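Local coordinates for C alpha-dehydrogenase (Sphingobium sp. SYK-6, PDB 4YAC), which is an NAD(H)-binding short-chain dehydrogenase/reductase of the lignin beta-aryl ether cleavage pathway, where it probably oxidises the alcohol at the alpha carbon of its substrate, at residues G21-L26 and G49-K54; V25-A30 and V56-V61. One frame throughout, in Å; residues are numbered along the deposited sequence.

Interaction 1: residues G21-L26 and G49-K54; sequences GQAKVL and GYFSQK
In the Rossmann fold of this short-chain dehydrogenase, the helix that follows the first strand packs beside the helix that follows the second, and K24 and A23 of the former meet Y50 and F51 near the C-terminal end of the latter. The backbones stay well apart, K24 CA and F51 CA being 8.0 Å from each other, and side chains fill the interval. In K24, CG lies anti to the carbonyl carbon (chi1 -75°) and the rest of the chain is fully extended, which lays the methylenes obliquely across the Y50 ring. K24 CE sits over the middle of one face, 3.7 Å from the ring centroid and 12° off the normal, a CH-pi contact; K24 NZ follows at 4.2 Å from the same centroid, still over the face, as a cation-pi interaction. With CG anti to the backbone N (chi1 172°), the Y50 ring reaches across to the lysine. F51 supplies the apolar half: its CZ reaches to 3.8 Å from K24 CG and 4.2 Å from A23 CB, while CD2 of Y50 stands over one face of the F51 ring, offset toward the rim. A23 also touches I36 of strand 33-38, and F51 touches L20 and A27 of helix 17-28. F51-K54 form a type I turn, and S52 OG donates to G49 O at 2.9 Å from above the carbonyl plane. Since the Y50 hydroxyl is hydrogen-bonded to the E28 carboxylate, the ring is held at its far end as well, and the nearby carboxylate probably makes it a more favourable partner for the lysine ammonium.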
# COMPACT_ATOMS: atom_id res chain seq x y z
N GLY A 21 -12.40 17.00 -13.90
CA GLY A 21 -11.60 17.09 -15.10
C GLY A 21 -11.72 15.83 -15.94
O GLY A 21 -11.81 15.89 -17.16
N GLN A 22 -11.73 14.68 -15.27
CA GLN A 22 -11.91 13.41 -15.97
C GLN A 22 -13.31 13.34 -16.59
O GLN A 22 -13.45 12.99 -17.76
CB GLN A 22 -11.68 12.24 -15.01
CG GLN A 22 -10.23 12.13 -14.55
CD GLN A 22 -10.00 11.07 -13.49
OE1 GLN A 22 -10.93 10.42 -13.02
NE2 GLN A 22 -8.74 10.90 -13.10
N ALA A 23 -14.32 13.72 -15.81
CA ALA A 23 -15.70 13.70 -16.29
C ALA A 23 -15.89 14.58 -17.53
O ALA A 23 -16.54 14.17 -18.49
CB ALA A 23 -16.64 14.16 -15.18
N LYS A 24 -15.31 15.78 -17.50
CA LYS A 24 -15.45 16.71 -18.62
C LYS A 24 -14.90 16.13 -19.91
O LYS A 24 -15.55 16.17 -20.96
CB LYS A 24 -14.73 18.03 -18.31
CG LYS A 24 -15.44 18.93 -17.33
CD LYS A 24 -14.67 20.23 -17.14
CE LYS A 24 -15.34 21.15 -16.12
NZ LYS A 24 -14.56 22.40 -15.91
N VAL A 25 -13.69 15.59 -19.83
CA VAL A 25 -13.02 15.02 -21.00
C VAL A 25 -13.77 13.81 -21.52
O VAL A 25 -13.91 13.64 -22.73
CB VAL A 25 -11.56 14.64 -20.67
CG1 VAL A 25 -10.92 13.87 -21.83
CG2 VAL A 25 -10.74 15.88 -20.35
N LEU A 26 -14.26 12.96 -20.62
CA LEU A 26 -14.97 11.76 -21.04
C LEU A 26 -16.32 12.10 -21.66
O LEU A 26 -16.73 11.50 -22.66
CB LEU A 26 -15.14 10.80 -19.86
CG LEU A 26 -13.83 10.24 -19.29
CD1 LEU A 26 -14.09 9.49 -17.98
CD2 LEU A 26 -13.14 9.33 -20.29
N GLY A 49 -24.10 22.74 -13.68
CA GLY A 49 -24.23 24.09 -14.21
C GLY A 49 -23.37 24.23 -15.45
O GLY A 49 -23.77 24.85 -16.44
N TYR A 50 -22.18 23.64 -15.39
CA TYR A 50 -21.26 23.61 -16.53
C TYR A 50 -21.81 22.72 -17.65
O TYR A 50 -21.95 23.15 -18.80
CB TYR A 50 -19.88 23.11 -16.08
CG TYR A 50 -18.91 22.84 -17.21
CD1 TYR A 50 -18.13 23.86 -17.73
CD2 TYR A 50 -18.78 21.57 -17.75
CE1 TYR A 50 -17.24 23.63 -18.76
CE2 TYR A 50 -17.90 21.33 -18.78
CZ TYR A 50 -17.13 22.36 -19.28
OH TYR A 50 -16.24 22.12 -20.30
N PHE A 51 -22.12 21.47 -17.30
CA PHE A 51 -22.52 20.49 -18.31
C PHE A 51 -23.84 20.86 -18.98
O PHE A 51 -24.11 20.41 -20.09
CB PHE A 51 -22.63 19.10 -17.68
CG PHE A 51 -21.30 18.47 -17.40
CD1 PHE A 51 -20.39 18.25 -18.41
CD2 PHE A 51 -20.96 18.08 -16.11
CE1 PHE A 51 -19.16 17.67 -18.15
CE2 PHE A 51 -19.74 17.50 -15.84
CZ PHE A 51 -18.83 17.30 -16.86
N SER A 52 -24.65 21.69 -18.33
CA SER A 52 -25.92 22.12 -18.93
C SER A 52 -25.70 23.07 -20.10
O SER A 52 -26.64 23.43 -20.80
CB SER A 52 -26.81 22.81 -17.89
OG SER A 52 -26.32 24.11 -17.59
N GLN A 53 -24.45 23.49 -20.30
CA GLN A 53 -24.07 24.37 -21.39
C GLN A 53 -23.21 23.66 -22.44
O GLN A 53 -22.57 24.31 -23.27
CB GLN A 53 -23.33 25.59 -20.85
CG GLN A 53 -24.12 26.36 -19.79
CD GLN A 53 -25.43 26.91 -20.32
OE1 GLN A 53 -25.51 27.37 -21.45
NE2 GLN A 53 -26.47 26.84 -19.50
N LYS A 54 -23.21 22.33 -22.39
CA LYS A 54 -22.43 21.51 -23.31
C LYS A 54 -23.29 20.40 -23.92
O LYS A 54 -24.28 19.98 -23.32
CB LYS A 54 -21.23 20.87 -22.60
CG LYS A 54 -20.29 21.87 -21.93
CD LYS A 54 -19.57 22.73 -22.96
CE LYS A 54 -18.49 23.59 -22.32
NZ LYS A 54 -18.06 24.69 -23.23

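Interaction 2: residues V25-A30 and V56-V61; sequences VLAEEA and VAVHPV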
# COMPACT_ATOMS: atom_id res chain seq x y z
N VAL A 25 -13.69 15.59 -19.83
CA VAL A 25 -13.02 15.02 -21.00
C VAL A 25 -13.77 13.81 -21.52
O VAL A 25 -13.91 13.64 -22.73
CB VAL A 25 -11.56 14.64 -20.67
CG1 VAL A 25 -10.92 13.87 -21.83
CG2 VAL A 25 -10.74 15.88 -20.35
N LEU A 26 -14.26 12.96 -20.62
CA LEU A 26 -14.97 11.76 -21.04
C LEU A 26 -16.32 12.10 -21.66
O LEU A 26 -16.73 11.50 -22.66
CB LEU A 26 -15.14 10.80 -19.86
CG LEU A 26 -13.83 10.24 -19.29
CD1 LEU A 26 -14.09 9.49 -17.98
CD2 LEU A 26 -13.14 9.33 -20.29
N ALA A 27 -17.02 13.08 -21.09
CA ALA A 27 -18.34 13.47 -21.57
C ALA A 27 -18.28 14.27 -22.87
O ALA A 27 -19.13 14.10 -23.76
CB ALA A 27 -19.07 14.28 -20.50
N GLU A 28 -17.28 15.14 -22.98
CA GLU A 28 -17.21 16.07 -24.10
C GLU A 28 -16.44 15.49 -25.28
O GLU A 28 -17.00 15.30 -26.35
CB GLU A 28 -16.58 17.38 -23.64
CG GLU A 28 -17.42 18.14 -22.63
CD GLU A 28 -16.82 19.48 -22.25
OE1 GLU A 28 -16.76 20.37 -23.12
OE2 GLU A 28 -16.41 19.63 -21.07
N GLU A 29 -15.15 15.22 -25.08
CA GLU A 29 -14.32 14.71 -26.16
C GLU A 29 -14.67 13.28 -26.54
O GLU A 29 -14.98 12.99 -27.69
CB GLU A 29 -12.84 14.78 -25.78
CG GLU A 29 -12.36 16.17 -25.41
CD GLU A 29 -10.89 16.19 -25.03
OE1 GLU A 29 -10.14 15.30 -25.49
OE2 GLU A 29 -10.49 17.09 -24.27
N ALA A 30 -14.62 12.38 -25.56
CA ALA A 30 -14.85 10.96 -25.80
C ALA A 30 -16.32 10.65 -26.05
O ALA A 30 -16.66 9.57 -26.52
CB ALA A 30 -14.34 10.14 -24.63
N VAL A 56 -23.64 17.16 -23.96
CA VAL A 56 -23.20 15.98 -23.24
C VAL A 56 -24.37 15.22 -22.65
O VAL A 56 -25.48 15.75 -22.52
CB VAL A 56 -22.24 16.36 -22.09
CG1 VAL A 56 -21.01 17.05 -22.64
CG2 VAL A 56 -22.96 17.25 -21.08
N ALA A 57 -24.10 13.97 -22.29
CA ALA A 57 -25.01 13.17 -21.48
C ALA A 57 -24.33 12.94 -20.14
O ALA A 57 -23.45 12.09 -20.03
CB ALA A 57 -25.33 11.85 -22.15
N VAL A 58 -24.73 13.72 -19.15
CA VAL A 58 -24.19 13.59 -17.80
C VAL A 58 -25.32 13.48 -16.78
O VAL A 58 -26.28 14.25 -16.81
CB VAL A 58 -23.28 14.79 -17.43
CG1 VAL A 58 -22.76 14.66 -16.00
CG2 VAL A 58 -22.12 14.89 -18.40
N HIS A 59 -25.18 12.50 -15.89
CA HIS A 59 -26.16 12.25 -14.84
C HIS A 59 -25.48 12.34 -13.47
O HIS A 59 -24.56 11.58 -13.20
CB HIS A 59 -26.80 10.88 -15.00
CG HIS A 59 -27.78 10.56 -13.91
ND1 HIS A 59 -29.03 11.13 -13.85
CD2 HIS A 59 -27.68 9.76 -12.82
CE1 HIS A 59 -29.67 10.68 -12.78
NE2 HIS A 59 -28.87 9.85 -12.14
N PRO A 60 -25.94 13.26 -12.60
CA PRO A 60 -25.38 13.37 -11.25
C PRO A 60 -26.05 12.40 -10.28
O PRO A 60 -27.24 12.13 -10.40
CB PRO A 60 -25.69 14.81 -10.87
CG PRO A 60 -26.99 15.07 -11.54
CD PRO A 60 -26.96 14.30 -12.85
N VAL A 61 -25.28 11.88 -9.33
CA VAL A 61 -25.85 11.12 -8.23
C VAL A 61 -25.09 11.45 -6.95
O VAL A 61 -23.86 11.37 -6.91
CB VAL A 61 -25.80 9.59 -8.49
CG1 VAL A 61 -24.37 9.11 -8.74
CG2 VAL A 61 -26.44 8.83 -7.33
O HOH W 1 -21.56 12.89 -23.29
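Helix 17-28, near its C-terminal end, comes up to V56, near the start of strand 57-62, with A27 CA and V56 CA 5.7 Å apart; beyond V58 the strand runs away from the helix. One water bridges the two backbones. It donates to A27 O at 2.8 Å and accepts from A57 N at 2.9 Å, so a carbonyl near the helix end and an amide near the start of the strand are joined without bonding directly. The remaining contact is apolar. A27 CB points at the strand and is met by two valine methyls, V58 CG2 at 3.8 Å and V56 CG1 at 4.0 Å. Both methyls lie anti to their own carbonyl carbons; in V56 (chi1 -61°) this turns CG1 to the helix, where it also approaches A27 O at 3.7 Å. E28 adds its aliphatic part, CG lying 3.8 Å from V56 CG1 as the two side chains cross, while its extended chain carries the carboxylate on to the hydroxyl of Y50. Around this junction, strand 33-38 backs A27 through V34 and pairs with the incoming strand through backbone bonds of A57 and H59. F51 of helix 41-51 touches both V56 and V58, M48 also reaches V58, and nearby E29 makes a salt bridge to R236 of helix 231-243.

In the fold
Interactions 1 and 2 are neighbours, their centres 6 Å apart, and both start from helix 17-28: residues 21-26 face helix 41-51, and residues 25-30 face the start of strand 57-62, the next element along the chain. V25 and L26 belong to both helical segments. Besides the Y50-E28 and F51-V58 pairs, the contacts are tied together by packing of F51 O on V56 CG2 at 3.5 Å and of K54 CD on E28 OE1 at 3.7 Å. Together they join consecutive parts of the first beta-alpha-beta-alpha-beta unit of the Rossmann fold, at the sheet edge formed within this chain by strand 57-62. The bound NADH draws on the same unit, but lies about 11 Å from the A23 side chain.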